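PDB 3T90: glucosamine 6-phosphate N-acetyltransferase from Arabidopsis thaliana, which catalyses the transfer of an acetyl group from acetyl-CoA to glucosamine 6-phosphate, a step in making UDP-N-acetylglucosamine. Local coordinates for residues Thr4-Lys9 and Glu57-Gly62; Leu10-Lys15 and Glu36-Phe41; Ile20-Gln25 and Asp88-Ser93; His51-Ile56 and Thr67-Ile72; Gly84-Val89 and Val120-Ser125. All blocks are in the same frame, centred on the assembly; numbering follows the deposited sequence.

In the fold
Contacts 1, 4 and 5 all lie in the five-stranded GNAT sheet, in the order 5-9, 51-58, 63-74, 82-91, 119-124. Contact 1 joins the first two strands at one edge, contact 4 the next pair, and contact 5 the last two, its centre about 23 Å from that of contact 1. Contacts 4 and 5 touch directly, M71 O lying 2.8 Å from H85 N. Contact 3 packs helix 19-23 on strand 82-91, shares D88 and V89 with contact 5 and reaches the probable substrate site. Contact 2 sets helix 34-45 against the loop after strand 5-9 and meets contact 1 through the salt bridge R8 NH2-D14 OD1 of 2.7 Å.

Contact 1: residues Thr4-Lys9 and Glu57-Gly62; sequences TFKIRK and EEETSG
The F5 ring overlaps the methylenes of E58 obliquely, with F5 CE1 3.4 Å from E58 CG. With CG anti to the backbone N (chi1 -166°) and a bend at chi2, the E58 carboxylate turns back toward residues 60-61. There OE2 accepts from T4 N at 3.3 Å, through its anti lone pair, and also from T60 N and T60 OG1. The other oxygen, OE1, takes S61 N and S61 OG from the same face of its plane. An alanine in place of E58 would probably leave these five donors without their acceptor and let the turn 59-61 move. On the face of K6 and E57, E57 OE1 receives R8 NH2 in a salt bridge of 2.8 Å, in the guanidinium plane, the two groups turned 86° apart. R8 NH2 also pairs with D14, and E57 OE1 with K17. K6 N to E57 O (2.9 Å) and E57 N to K6 O (2.8 Å) form the hydrogen-bonded pair, and E59 N donates to T4 O just beyond. This is the antiparallel join of strand 5-9 to strand 51-58 at the outer edge of a GNAT sheet, with F5 beside K98 of the probable acetyl-CoA site.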
# COMPACT_ATOMS: atom_id res chain seq x y z
N THR A 4 31.30 4.17 -7.15
CA THR A 4 31.17 3.03 -6.29
C THR A 4 29.86 3.22 -5.52
O THR A 4 29.56 4.34 -5.16
CB THR A 4 32.34 3.02 -5.30
OG1 THR A 4 33.55 3.17 -6.07
CG2 THR A 4 32.41 1.70 -4.52
N PHE A 5 29.13 2.13 -5.32
CA PHE A 5 27.74 2.17 -4.79
C PHE A 5 27.61 1.31 -3.55
O PHE A 5 28.06 0.14 -3.52
CB PHE A 5 26.74 1.75 -5.89
CG PHE A 5 26.79 2.64 -7.09
CD1 PHE A 5 26.13 3.89 -7.11
CD2 PHE A 5 27.56 2.30 -8.26
CE1 PHE A 5 26.19 4.76 -8.17
CE2 PHE A 5 27.63 3.19 -9.33
CZ PHE A 5 26.94 4.42 -9.33
N LYS A 6 27.01 1.88 -2.51
CA LYS A 6 26.75 1.16 -1.28
C LYS A 6 25.24 1.11 -1.00
O LYS A 6 24.59 2.19 -0.87
CB LYS A 6 27.55 1.73 -0.09
CG LYS A 6 29.10 1.38 -0.09
CD LYS A 6 29.84 1.95 1.19
CE LYS A 6 29.75 1.03 2.48
NZ LYS A 6 30.13 1.69 3.84
N ILE A 7 24.72 -0.12 -0.89
CA ILE A 7 23.29 -0.30 -0.60
C ILE A 7 23.08 -0.46 0.92
O ILE A 7 23.84 -1.17 1.59
CB ILE A 7 22.63 -1.45 -1.43
CG1 ILE A 7 21.14 -1.47 -1.22
CG2 ILE A 7 23.21 -2.80 -1.05
CD1 ILE A 7 20.43 -2.28 -2.29
N ARG A 8 22.05 0.19 1.47
CA ARG A 8 21.78 0.19 2.93
C ARG A 8 20.37 0.78 3.21
O ARG A 8 19.59 1.02 2.26
CB ARG A 8 22.85 1.08 3.64
CG ARG A 8 22.92 2.52 3.06
CD ARG A 8 23.92 3.39 3.94
NE ARG A 8 24.15 4.66 3.34
CZ ARG A 8 23.33 5.69 3.60
NH1 ARG A 8 22.20 5.50 4.32
NH2 ARG A 8 23.62 6.87 3.06
N LYS A 9 20.00 0.96 4.47
CA LYS A 9 18.74 1.66 4.76
C LYS A 9 18.94 3.11 4.92
O LYS A 9 20.05 3.62 5.20
CB LYS A 9 18.15 1.07 6.03
CG LYS A 9 17.67 -0.42 5.82
CD LYS A 9 17.28 -0.99 7.15
CE LYS A 9 17.10 -2.51 7.04
NZ LYS A 9 18.41 -3.24 6.83
N GLU A 57 23.96 4.77 -1.88
CA GLU A 57 24.79 5.94 -1.92
C GLU A 57 25.90 5.76 -2.92
O GLU A 57 26.51 4.68 -2.91
CB GLU A 57 25.37 6.24 -0.51
CG GLU A 57 26.18 7.52 -0.46
CD GLU A 57 26.76 7.87 0.93
OE1 GLU A 57 26.13 7.58 1.96
OE2 GLU A 57 27.89 8.47 0.98
N GLU A 58 26.14 6.79 -3.72
CA GLU A 58 27.39 6.76 -4.58
C GLU A 58 28.45 7.48 -3.72
O GLU A 58 28.34 8.65 -3.34
CB GLU A 58 27.15 7.43 -5.91
CG GLU A 58 28.26 7.12 -6.93
CD GLU A 58 29.52 7.98 -6.65
OE1 GLU A 58 29.38 9.23 -6.54
OE2 GLU A 58 30.60 7.31 -6.51
N GLU A 59 29.51 6.71 -3.52
CA GLU A 59 30.54 7.03 -2.54
C GLU A 59 31.38 8.27 -2.86
O GLU A 59 31.64 9.07 -1.98
CB GLU A 59 31.42 5.79 -2.35
CG GLU A 59 30.74 4.69 -1.54
CD GLU A 59 31.76 3.72 -0.96
OE1 GLU A 59 32.77 4.21 -0.36
OE2 GLU A 59 31.57 2.48 -1.09
N THR A 60 31.78 8.43 -4.12
CA THR A 60 32.64 9.54 -4.48
C THR A 60 31.98 10.88 -4.28
O THR A 60 32.61 11.83 -3.76
CB THR A 60 33.35 9.35 -5.89
OG1 THR A 60 32.40 9.54 -6.95
CG2 THR A 60 33.95 7.97 -6.03
N SER A 61 30.69 11.00 -4.67
CA SER A 61 29.92 12.19 -4.54
C SER A 61 29.32 12.26 -3.13
O SER A 61 29.07 13.31 -2.60
CB SER A 61 28.82 12.22 -5.60
OG SER A 61 27.88 11.18 -5.34
N GLY A 62 29.15 11.11 -2.48
CA GLY A 62 28.44 11.07 -1.20
C GLY A 62 26.96 11.50 -1.27
O GLY A 62 26.44 12.07 -0.32
O HOH W 1 26.86 4.45 2.48

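Contact 2: residues Leu10-Lys15 and Glu36-Phe41; sequences LEISDK and EFDRRF
K15 NZ is held by two oxygens, one from each segment. It forms a salt bridge of 2.8 Å to D38 OD1, on the syn lone pair of that carboxylate, and donates to I12 O at 2.9 Å from above the carbonyl plane; a bend at chi4 (-72°) brings NZ to both. The two side chains, K15 and D38, cross at about a right angle. K15 CB rests over the centre of the F37 ring, 3.6 Å from its centroid, a CH-pi contact. I12 O also lies close to the same ring, 3.3 Å from F37 CE2. In the GNAT fold the first two strands are linked by helices, and here the loop after strand 5-9, as it turns into the 3-10 segment 12-15, packs on helix 34-45 of that connection. At the start of the 3-10 segment, E11 N gives its hydrogen to D14 OD2 (2.9 Å) from above the carboxylate plane, while D14 N bonds to E11 O. D14 OD1 is satisfied by R8 of strand 5-9, so both carboxylate oxygens of this buried residue have donors. Apolar contacts lie around the F41 ring: I12 CB stands over its face, 4.2 Å from the centroid, and L10 CD2 approaches F41 CD1 at 3.8 Å. F76 of the second subunit stacks with the F37 ring and packs on L10 and F41.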
# COMPACT_ATOMS: atom_id res chain seq x y z
N LEU A 10 17.86 3.89 4.72
CA LEU A 10 17.90 5.31 5.00
C LEU A 10 18.34 5.61 6.44
O LEU A 10 17.92 4.95 7.40
CB LEU A 10 16.49 5.86 4.77
CG LEU A 10 16.30 7.38 4.89
CD1 LEU A 10 16.97 8.10 3.61
CD2 LEU A 10 14.84 7.70 5.05
N GLU A 11 19.20 6.64 6.59
CA GLU A 11 19.64 7.07 7.89
C GLU A 11 19.30 8.53 8.11
O GLU A 11 19.07 9.29 7.12
CB GLU A 11 21.17 6.84 8.03
CG GLU A 11 21.55 5.35 7.93
CD GLU A 11 21.04 4.53 9.13
OE1 GLU A 11 21.11 5.06 10.26
OE2 GLU A 11 20.48 3.40 9.01
N ILE A 12 19.32 8.97 9.37
CA ILE A 12 18.85 10.37 9.64
C ILE A 12 19.77 11.40 8.99
O ILE A 12 19.29 12.47 8.54
CB ILE A 12 18.58 10.58 11.14
CG1 ILE A 12 17.58 11.78 11.34
CG2 ILE A 12 19.88 10.73 11.88
CD1 ILE A 12 16.80 11.79 12.73
N SER A 13 21.03 11.06 8.77
CA SER A 13 21.97 11.98 8.12
C SER A 13 21.77 12.11 6.66
O SER A 13 22.45 12.91 6.02
CB SER A 13 23.41 11.58 8.45
OG SER A 13 23.56 10.21 8.26
N ASP A 14 20.93 11.24 6.05
CA ASP A 14 20.74 11.32 4.62
C ASP A 14 20.01 12.60 4.18
O ASP A 14 20.05 12.83 2.94
CB ASP A 14 19.99 10.08 4.07
CG ASP A 14 20.91 8.85 4.07
OD1 ASP A 14 22.12 9.00 3.91
OD2 ASP A 14 20.43 7.72 4.20
N LYS A 15 19.47 13.36 5.12
CA LYS A 15 18.93 14.66 4.73
C LYS A 15 20.03 15.57 4.13
O LYS A 15 19.68 16.45 3.33
CB LYS A 15 18.22 15.32 5.92
CG LYS A 15 19.04 15.65 7.06
CD LYS A 15 18.14 16.31 8.18
CE LYS A 15 18.79 16.31 9.48
NZ LYS A 15 18.86 14.93 10.10
N GLU A 36 11.13 18.80 9.55
CA GLU A 36 10.13 17.93 8.99
C GLU A 36 10.72 16.58 8.56
O GLU A 36 10.12 15.54 8.84
CB GLU A 36 9.45 18.60 7.80
CG GLU A 36 8.28 17.78 7.37
CD GLU A 36 6.93 17.93 8.13
OE1 GLU A 36 6.86 18.24 9.36
OE2 GLU A 36 5.90 17.72 7.44
N PHE A 37 11.94 16.60 8.00
CA PHE A 37 12.63 15.37 7.61
C PHE A 37 12.77 14.50 8.87
O PHE A 37 12.40 13.30 8.86
CB PHE A 37 14.01 15.62 7.01
CG PHE A 37 14.75 14.35 6.67
CD1 PHE A 37 14.60 13.74 5.44
CD2 PHE A 37 15.47 13.72 7.65
CE1 PHE A 37 15.33 12.49 5.20
CE2 PHE A 37 16.15 12.52 7.43
CZ PHE A 37 16.09 11.92 6.22
N ASP A 38 13.25 15.09 9.96
CA ASP A 38 13.49 14.26 11.15
C ASP A 38 12.21 13.77 11.74
O ASP A 38 12.18 12.61 12.24
CB ASP A 38 14.24 15.07 12.22
CG ASP A 38 15.64 15.32 11.86
OD1 ASP A 38 16.24 14.74 10.93
OD2 ASP A 38 16.26 16.12 12.57
N ARG A 39 11.14 14.59 11.68
CA ARG A 39 9.86 14.20 12.25
C ARG A 39 9.40 12.97 11.50
O ARG A 39 8.97 11.98 12.14
CB ARG A 39 8.85 15.33 12.06
CG ARG A 39 7.55 15.08 12.79
CD ARG A 39 6.51 16.17 12.62
NE ARG A 39 6.09 16.24 11.21
CZ ARG A 39 5.10 15.53 10.70
NH1 ARG A 39 4.36 14.79 11.51
NH2 ARG A 39 4.82 15.59 9.40
N ARG A 40 9.42 13.02 10.16
CA ARG A 40 8.83 11.95 9.37
C ARG A 40 9.76 10.74 9.39
O ARG A 40 9.28 9.59 9.43
CB ARG A 40 8.62 12.51 7.94
CG ARG A 40 8.07 11.44 6.85
CD ARG A 40 6.90 10.57 7.34
NE ARG A 40 5.86 11.36 8.00
CZ ARG A 40 4.81 11.82 7.36
NH1 ARG A 40 4.67 11.71 6.01
NH2 ARG A 40 3.85 12.35 8.08
N PHE A 41 11.09 10.93 9.46
CA PHE A 41 12.02 9.79 9.64
C PHE A 41 11.68 9.04 10.91
O PHE A 41 11.59 7.81 10.89
CB PHE A 41 13.47 10.34 9.70
CG PHE A 41 14.51 9.23 9.86
CD1 PHE A 41 15.09 8.65 8.72
CD2 PHE A 41 14.87 8.71 11.09
CE1 PHE A 41 15.93 7.60 8.80
CE2 PHE A 41 15.79 7.63 11.19
CZ PHE A 41 16.30 7.09 10.02

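Contact 3: residues Ile20-Gln25 and Asp88-Ser93; sequences IELLGQ and DVVVDS
Helix 20-23 and the turn that follows come up against the end of strand 88-91, with L22 CA 6.2 Å from D92 CA and L23 CA 6.7 Å from V90 CA. This is helix 19-23 packing on one face of the GNAT sheet, against the strand that carries substrate-site residues by similarity. D88, one of these, has a positive phi of 58°, and the pairing of the neighbouring strand slips past it: S69 bonds to E87 and T67 to V90, consistent with the beta bulge familiar in this strand of GNAT enzymes. D88 OD1 makes a salt bridge to K75 of the second subunit. V90 points at the helix. Its CG1 lies between the backbone N and the carbonyl carbon, 3.9 Å from L22 CG, and L23 CD2 also touches it. The other branch, V90 CG2, reaches Q25 CB at 3.9 Å. L22 runs past V90 in the opposite direction, and its CD1 comes to 3.4 Å from D92 N. Beyond them the extended Q25 side chain turns its amide to the strand end. Q25 OE1 accepts S93 N at 3.0 Å, in its carbonyl plane and on a lone pair, a bond less certain because S93 is modelled in two conformers. D92 OD2 has R94 as its salt-bridge partner. Q25 NE2 donates to D92 OD1 at 3.2 Å almost straight, in its own amide plane but from above a carboxylate turned 87° to it.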
# COMPACT_ATOMS: atom_id res chain seq x y z
N ILE A 20 15.99 13.99 -0.53
CA ILE A 20 14.77 14.63 -0.96
C ILE A 20 14.93 15.12 -2.41
O ILE A 20 14.02 14.91 -3.25
CB ILE A 20 14.44 15.81 -0.01
CG1 ILE A 20 14.27 15.26 1.43
CG2 ILE A 20 13.17 16.62 -0.51
CD1 ILE A 20 13.02 14.30 1.52
N GLU A 21 16.11 15.63 -2.75
CA GLU A 21 16.37 16.02 -4.15
C GLU A 21 16.16 14.86 -5.12
O GLU A 21 15.56 15.07 -6.20
CB GLU A 21 17.76 16.61 -4.27
CG GLU A 21 17.91 17.93 -3.45
CD GLU A 21 18.58 17.65 -2.12
OE1 GLU A 21 18.13 16.77 -1.31
OE2 GLU A 21 19.64 18.32 -1.85
N LEU A 22 16.59 13.64 -4.77
CA LEU A 22 16.42 12.50 -5.65
C LEU A 22 14.93 12.15 -5.75
O LEU A 22 14.45 11.85 -6.88
CB LEU A 22 17.21 11.34 -5.06
CG LEU A 22 16.89 10.00 -5.71
CD1 LEU A 22 17.23 10.02 -7.25
CD2 LEU A 22 17.62 8.84 -4.98
N LEU A 23 14.21 12.19 -4.61
CA LEU A 23 12.75 11.94 -4.70
C LEU A 23 12.06 12.89 -5.69
O LEU A 23 11.06 12.51 -6.29
CB LEU A 23 12.04 12.00 -3.34
CG LEU A 23 12.41 10.85 -2.39
CD1 LEU A 23 11.86 11.08 -0.96
CD2 LEU A 23 11.95 9.46 -2.95
N GLY A 24 12.58 14.11 -5.81
CA GLY A 24 12.03 15.11 -6.72
C GLY A 24 12.13 14.67 -8.20
O GLY A 24 11.42 15.24 -9.01
N GLN A 25 12.94 13.69 -8.52
CA GLN A 25 12.98 13.11 -9.89
C GLN A 25 11.82 12.14 -10.14
O GLN A 25 11.55 11.79 -11.30
CB GLN A 25 14.31 12.37 -10.14
CG GLN A 25 15.47 13.39 -10.03
CD GLN A 25 16.77 12.77 -10.60
OE1 GLN A 25 16.76 11.91 -11.48
NE2 GLN A 25 17.89 13.19 -10.04
N ASP A 88 7.83 4.51 -4.21
CA ASP A 88 8.84 5.58 -4.21
C ASP A 88 10.20 5.11 -4.68
O ASP A 88 11.26 5.43 -4.10
CB ASP A 88 8.88 6.28 -2.83
CG ASP A 88 7.55 6.94 -2.40
OD1 ASP A 88 6.63 7.00 -3.28
OD2 ASP A 88 7.47 7.31 -1.25
N VAL A 89 10.16 4.27 -5.72
CA VAL A 89 11.40 3.78 -6.40
C VAL A 89 11.90 4.78 -7.44
O VAL A 89 11.17 5.19 -8.32
CB VAL A 89 11.10 2.44 -7.06
CG1 VAL A 89 12.39 1.96 -7.78
CG2 VAL A 89 10.67 1.34 -6.01
N VAL A 90 13.15 5.24 -7.26
CA VAL A 90 13.67 6.26 -8.22
C VAL A 90 15.18 6.12 -8.25
O VAL A 90 15.82 5.82 -7.24
CB VAL A 90 13.17 7.70 -7.87
CG1 VAL A 90 13.56 8.08 -6.61
CG2 VAL A 90 13.71 8.73 -8.88
N VAL A 91 15.73 6.18 -9.47
CA VAL A 91 17.17 6.19 -9.70
C VAL A 91 17.54 7.52 -10.29
O VAL A 91 16.87 7.99 -11.22
CB VAL A 91 17.56 5.04 -10.64
CG1 VAL A 91 19.13 5.02 -10.85
CG2 VAL A 91 17.13 3.80 -10.04
N ASP A 92 18.59 8.16 -9.77
CA ASP A 92 19.10 9.43 -10.35
C ASP A 92 19.36 9.22 -11.86
O ASP A 92 19.98 8.22 -12.22
CB ASP A 92 20.35 9.84 -9.59
CG ASP A 92 20.77 11.27 -9.90
OD1 ASP A 92 20.57 11.81 -10.99
OD2 ASP A 92 21.42 11.83 -9.02
N SER A 93 18.89 10.16 -12.66
CA SER A 93 19.01 10.08 -14.12
C SER A 93 20.50 9.92 -14.52
O SER A 93 20.79 9.20 -15.50
CB SER A 93 18.35 11.30 -14.78
OG SER A 93 18.93 12.50 -14.29

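Contact 4: residues His51-Ile56 and Thr67-Ile72; sequences HVICVI and TGSVMI
C54 O is gripped by two donors of the facing strand, G68 N at 3.0 Å and T67 OG1 at 2.9 Å, which reach it from opposite faces of its plane. T67 OG1 stands anti to the backbone N (chi1 -172°), where it can turn back to that carbonyl while I53 CG2 lies beside it at 3.7 Å. C54 N in turn bonds to G68 O at 2.8 Å, closing one hydrogen-bonded pair. V52 and V70 form the next, with V70 N to V52 O at 2.8 Å and V52 N to V70 O a little longer. The strands run antiparallel at 168°, as the two arms of the beta hairpin 51-58/63-74 in the middle of the GNAT sheet. On the face of V52, C54 and V70, V70 CG1 meets V52 CB, and helix 100-114 packs against the same residues. On the face of H51, I53 and M71, the second subunit comes near, its M71 touching this M71 and its F76 packing on I53. M71 CB lies over one face of the H51 imidazole, 4.1 Å from its centroid and displaced toward the rim. M71 SD is also over the ring face, 4.4 Å from the centroid, a Met-aromatic contact. H51 ND1 is buried without a hydrogen-bond partner in the model; a sodium ion lies about 3 Å from the nearest H51 side-chain atom.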
# COMPACT_ATOMS: atom_id res chain seq x y z
N HIS A 51 8.16 -1.17 7.83
CA HIS A 51 8.26 -0.00 6.85
C HIS A 51 9.74 0.33 6.70
O HIS A 51 10.21 1.09 7.62
CB HIS A 51 7.41 1.21 7.35
CG HIS A 51 7.12 2.25 6.27
ND1 HIS A 51 6.23 3.31 6.44
CD2 HIS A 51 7.57 2.33 5.02
CE1 HIS A 51 6.21 4.02 5.30
NE2 HIS A 51 7.07 3.47 4.45
N VAL A 52 10.37 -0.14 5.59
CA VAL A 52 11.83 -0.11 5.25
C VAL A 52 12.06 0.84 4.03
O VAL A 52 11.28 0.84 3.09
CB VAL A 52 12.49 -1.51 4.77
CG1 VAL A 52 13.87 -1.30 4.01
CG2 VAL A 52 12.61 -2.52 5.88
N ILE A 53 12.99 1.78 4.16
CA ILE A 53 13.43 2.54 3.05
C ILE A 53 14.86 2.17 2.68
O ILE A 53 15.75 2.28 3.57
CB ILE A 53 13.35 4.04 3.32
CG1 ILE A 53 11.90 4.38 3.75
CG2 ILE A 53 13.85 4.83 2.06
CD1 ILE A 53 11.67 5.86 3.99
N CYS A 54 15.11 1.72 1.45
CA CYS A 54 16.45 1.34 0.98
C CYS A 54 17.00 2.56 0.23
O CYS A 54 16.28 3.22 -0.54
CB CYS A 54 16.25 0.17 -0.03
SG CYS A 54 17.75 -0.30 -0.89
N VAL A 55 18.29 2.82 0.45
CA VAL A 55 19.04 3.78 -0.39
C VAL A 55 20.32 3.19 -0.89
O VAL A 55 20.92 2.30 -0.21
CB VAL A 55 19.37 5.10 0.39
CG1 VAL A 55 18.11 5.88 0.75
CG2 VAL A 55 20.31 4.91 1.57
N ILE A 56 20.75 3.67 -2.04
CA ILE A 56 22.07 3.37 -2.52
C ILE A 56 22.80 4.69 -2.58
O ILE A 56 22.37 5.60 -3.31
CB ILE A 56 22.07 2.71 -3.89
CG1 ILE A 56 21.31 1.43 -3.81
CG2 ILE A 56 23.53 2.51 -4.41
CD1 ILE A 56 21.18 0.68 -5.22
N THR A 67 16.77 4.93 -4.58
CA THR A 67 15.98 4.69 -3.38
C THR A 67 14.70 3.92 -3.74
O THR A 67 14.24 3.93 -4.89
CB THR A 67 15.62 6.00 -2.67
OG1 THR A 67 15.01 5.69 -1.40
CG2 THR A 67 14.71 6.93 -3.46
N GLY A 68 14.14 3.28 -2.70
CA GLY A 68 12.83 2.63 -2.84
C GLY A 68 12.42 2.24 -1.46
O GLY A 68 13.23 2.00 -0.57
N SER A 69 11.11 2.14 -1.26
CA SER A 69 10.51 1.88 0.05
C SER A 69 9.61 0.66 0.03
O SER A 69 9.08 0.30 -1.04
CB SER A 69 9.64 3.07 0.45
OG SER A 69 10.39 4.28 0.42
N VAL A 70 9.41 0.03 1.18
CA VAL A 70 8.27 -0.93 1.24
C VAL A 70 7.53 -0.83 2.56
O VAL A 70 8.14 -0.70 3.61
CB VAL A 70 8.83 -2.39 0.95
CG1 VAL A 70 9.77 -2.91 2.08
CG2 VAL A 70 7.62 -3.34 0.73
N MET A 71 6.21 -0.89 2.49
CA MET A 71 5.35 -0.85 3.64
C MET A 71 4.60 -2.15 3.68
O MET A 71 3.95 -2.52 2.65
CB MET A 71 4.41 0.34 3.56
CG MET A 71 3.62 0.34 4.84
SD MET A 71 2.63 1.85 4.95
CE MET A 71 1.52 1.53 3.95
N ILE A 72 4.70 -2.86 4.82
CA ILE A 72 4.06 -4.16 4.97
C ILE A 72 2.69 -3.95 5.57
O ILE A 72 2.49 -3.29 6.63
CB ILE A 72 4.96 -5.12 5.79
CG1 ILE A 72 6.20 -5.44 4.97
CG2 ILE A 72 4.27 -6.48 5.98
CD1 ILE A 72 7.26 -6.38 5.74

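Contact 5: residues Gly84-Val89 and Val120-Ser125; sequences GHIEDV and VILDCS
The I86 side chain packs on the neighbouring strand: its CB faces L122 CB, and its CG2 branch meets L122 CD2 at 3.8 Å. The other branch goes toward V120, CG1 standing anti to the carbonyl carbon (chi1 -77°) and 3.5 Å from V120 CG2, and at the tip CD1 comes within 3.3 Å of the same V120 CG2, a tight approach. Behind these residues the helix of the beta-alpha-beta crossover packs, L108 on I86 and M109 on V120. This is the parallel pair of a GNAT fold, strands 82-91 and 119-124, joined where they begin and then diverging at 31°, the splay that in GNAT enzymes opens room for acetyl-CoA, and probably does so here. Across these segments two backbone bonds form, I121 N to G84 O at 2.9 Å and I86 N to I121 O at 2.8 Å; a further one joins G84 to K119. On the other sheet face H85 and I121 lie side by side, I121 CD1 reaching H85 CE1 at 3.7 Å. H85 NE2 bonds to E73, and the ring meets H85 of the second subunit. An alanine in place of H85 would probably leave E73 without this partner and open a gap beside I121 CD1. A strand of the second subunit pairs antiparallel with 120-124, carrying the sheet across the dimer, and K75 of that subunit makes a salt bridge to E87. Where the strands part, one water lies between E87 OE2 and D123 OD2, and another lies 2.7 Å from I86 O while accepting D123 N at 2.9 Å.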
# COMPACT_ATOMS: atom_id res chain seq x y z
N GLY A 84 3.62 -6.89 0.93
CA GLY A 84 4.56 -5.74 0.84
C GLY A 84 4.11 -4.82 -0.27
O GLY A 84 3.83 -5.27 -1.37
N HIS A 85 4.04 -3.52 0.01
CA HIS A 85 3.73 -2.48 -1.01
C HIS A 85 5.01 -1.70 -1.30
O HIS A 85 5.46 -0.91 -0.43
CB HIS A 85 2.69 -1.52 -0.42
CG HIS A 85 1.38 -2.17 -0.08
ND1 HIS A 85 0.35 -2.20 -1.00
CD2 HIS A 85 0.99 -2.93 0.96
CE1 HIS A 85 -0.67 -2.87 -0.48
NE2 HIS A 85 -0.32 -3.33 0.71
N ILE A 86 5.66 -1.95 -2.43
CA ILE A 86 6.92 -1.24 -2.80
C ILE A 86 6.44 0.09 -3.43
O ILE A 86 5.50 0.17 -4.27
CB ILE A 86 7.74 -2.03 -3.77
CG1 ILE A 86 8.45 -3.15 -3.01
CG2 ILE A 86 8.73 -1.17 -4.50
CD1 ILE A 86 9.17 -4.17 -3.86
N GLU A 87 7.07 1.14 -2.94
CA GLU A 87 6.73 2.56 -3.27
C GLU A 87 7.98 3.40 -3.51
O GLU A 87 9.08 3.05 -3.03
CB GLU A 87 5.99 3.23 -2.09
CG GLU A 87 4.60 2.60 -1.90
CD GLU A 87 3.59 3.11 -2.88
OE1 GLU A 87 3.68 4.30 -3.37
OE2 GLU A 87 2.62 2.37 -3.22
N ASP A 88 7.83 4.51 -4.21
CA ASP A 88 8.84 5.58 -4.21
C ASP A 88 10.20 5.11 -4.68
O ASP A 88 11.26 5.43 -4.10
CB ASP A 88 8.88 6.28 -2.83
CG ASP A 88 7.55 6.94 -2.40
OD1 ASP A 88 6.63 7.00 -3.28
OD2 ASP A 88 7.47 7.31 -1.25
N VAL A 89 10.16 4.27 -5.72
CA VAL A 89 11.40 3.78 -6.40
C VAL A 89 11.90 4.78 -7.44
O VAL A 89 11.17 5.19 -8.32
CB VAL A 89 11.10 2.44 -7.06
CG1 VAL A 89 12.39 1.96 -7.78
CG2 VAL A 89 10.67 1.34 -6.01
N VAL A 120 4.52 -9.27 -2.95
CA VAL A 120 4.88 -7.84 -3.02
C VAL A 120 4.26 -7.26 -4.26
O VAL A 120 4.21 -7.92 -5.28
CB VAL A 120 6.37 -7.62 -2.98
CG1 VAL A 120 7.14 -8.38 -4.02
CG2 VAL A 120 6.72 -6.22 -2.91
N ILE A 121 3.75 -6.05 -4.14
CA ILE A 121 3.20 -5.31 -5.25
C ILE A 121 3.71 -3.93 -5.36
O ILE A 121 4.17 -3.36 -4.38
CB ILE A 121 1.66 -5.34 -5.12
CG1 ILE A 121 1.14 -4.74 -3.75
CG2 ILE A 121 1.13 -6.78 -5.26
CD1 ILE A 121 -0.43 -4.69 -3.66
N LEU A 122 3.59 -3.42 -6.56
CA LEU A 122 3.96 -1.99 -6.79
C LEU A 122 3.22 -1.53 -8.02
O LEU A 122 2.62 -2.34 -8.75
CB LEU A 122 5.46 -1.78 -6.96
CG LEU A 122 6.16 -2.54 -8.14
CD1 LEU A 122 5.97 -1.81 -9.49
CD2 LEU A 122 7.69 -2.79 -7.75
N ASP A 123 3.19 -0.23 -8.23
CA ASP A 123 2.60 0.34 -9.47
C ASP A 123 3.66 1.07 -10.27
O ASP A 123 4.61 1.64 -9.71
CB ASP A 123 1.41 1.25 -9.10
CG ASP A 123 0.35 0.57 -8.26
OD1 ASP A 123 -0.37 -0.29 -8.78
OD2 ASP A 123 0.07 1.00 -7.11
N CYS A 124 3.49 1.01 -11.60
CA CYS A 124 4.45 1.64 -12.52
C CYS A 124 3.78 2.07 -13.78
O CYS A 124 2.63 1.70 -14.03
CB CYS A 124 5.65 0.72 -12.80
SG CYS A 124 5.20 -0.75 -13.69
N SER A 125 4.50 2.83 -14.60
CA SER A 125 3.99 3.13 -15.93
C SER A 125 3.98 1.89 -16.79
O SER A 125 4.77 0.95 -16.60
CB SER A 125 4.83 4.22 -16.63
OG SER A 125 6.17 3.66 -16.85
O HOH W 2 4.51 1.54 -6.35
O HOH W 3 1.90 2.55 -5.78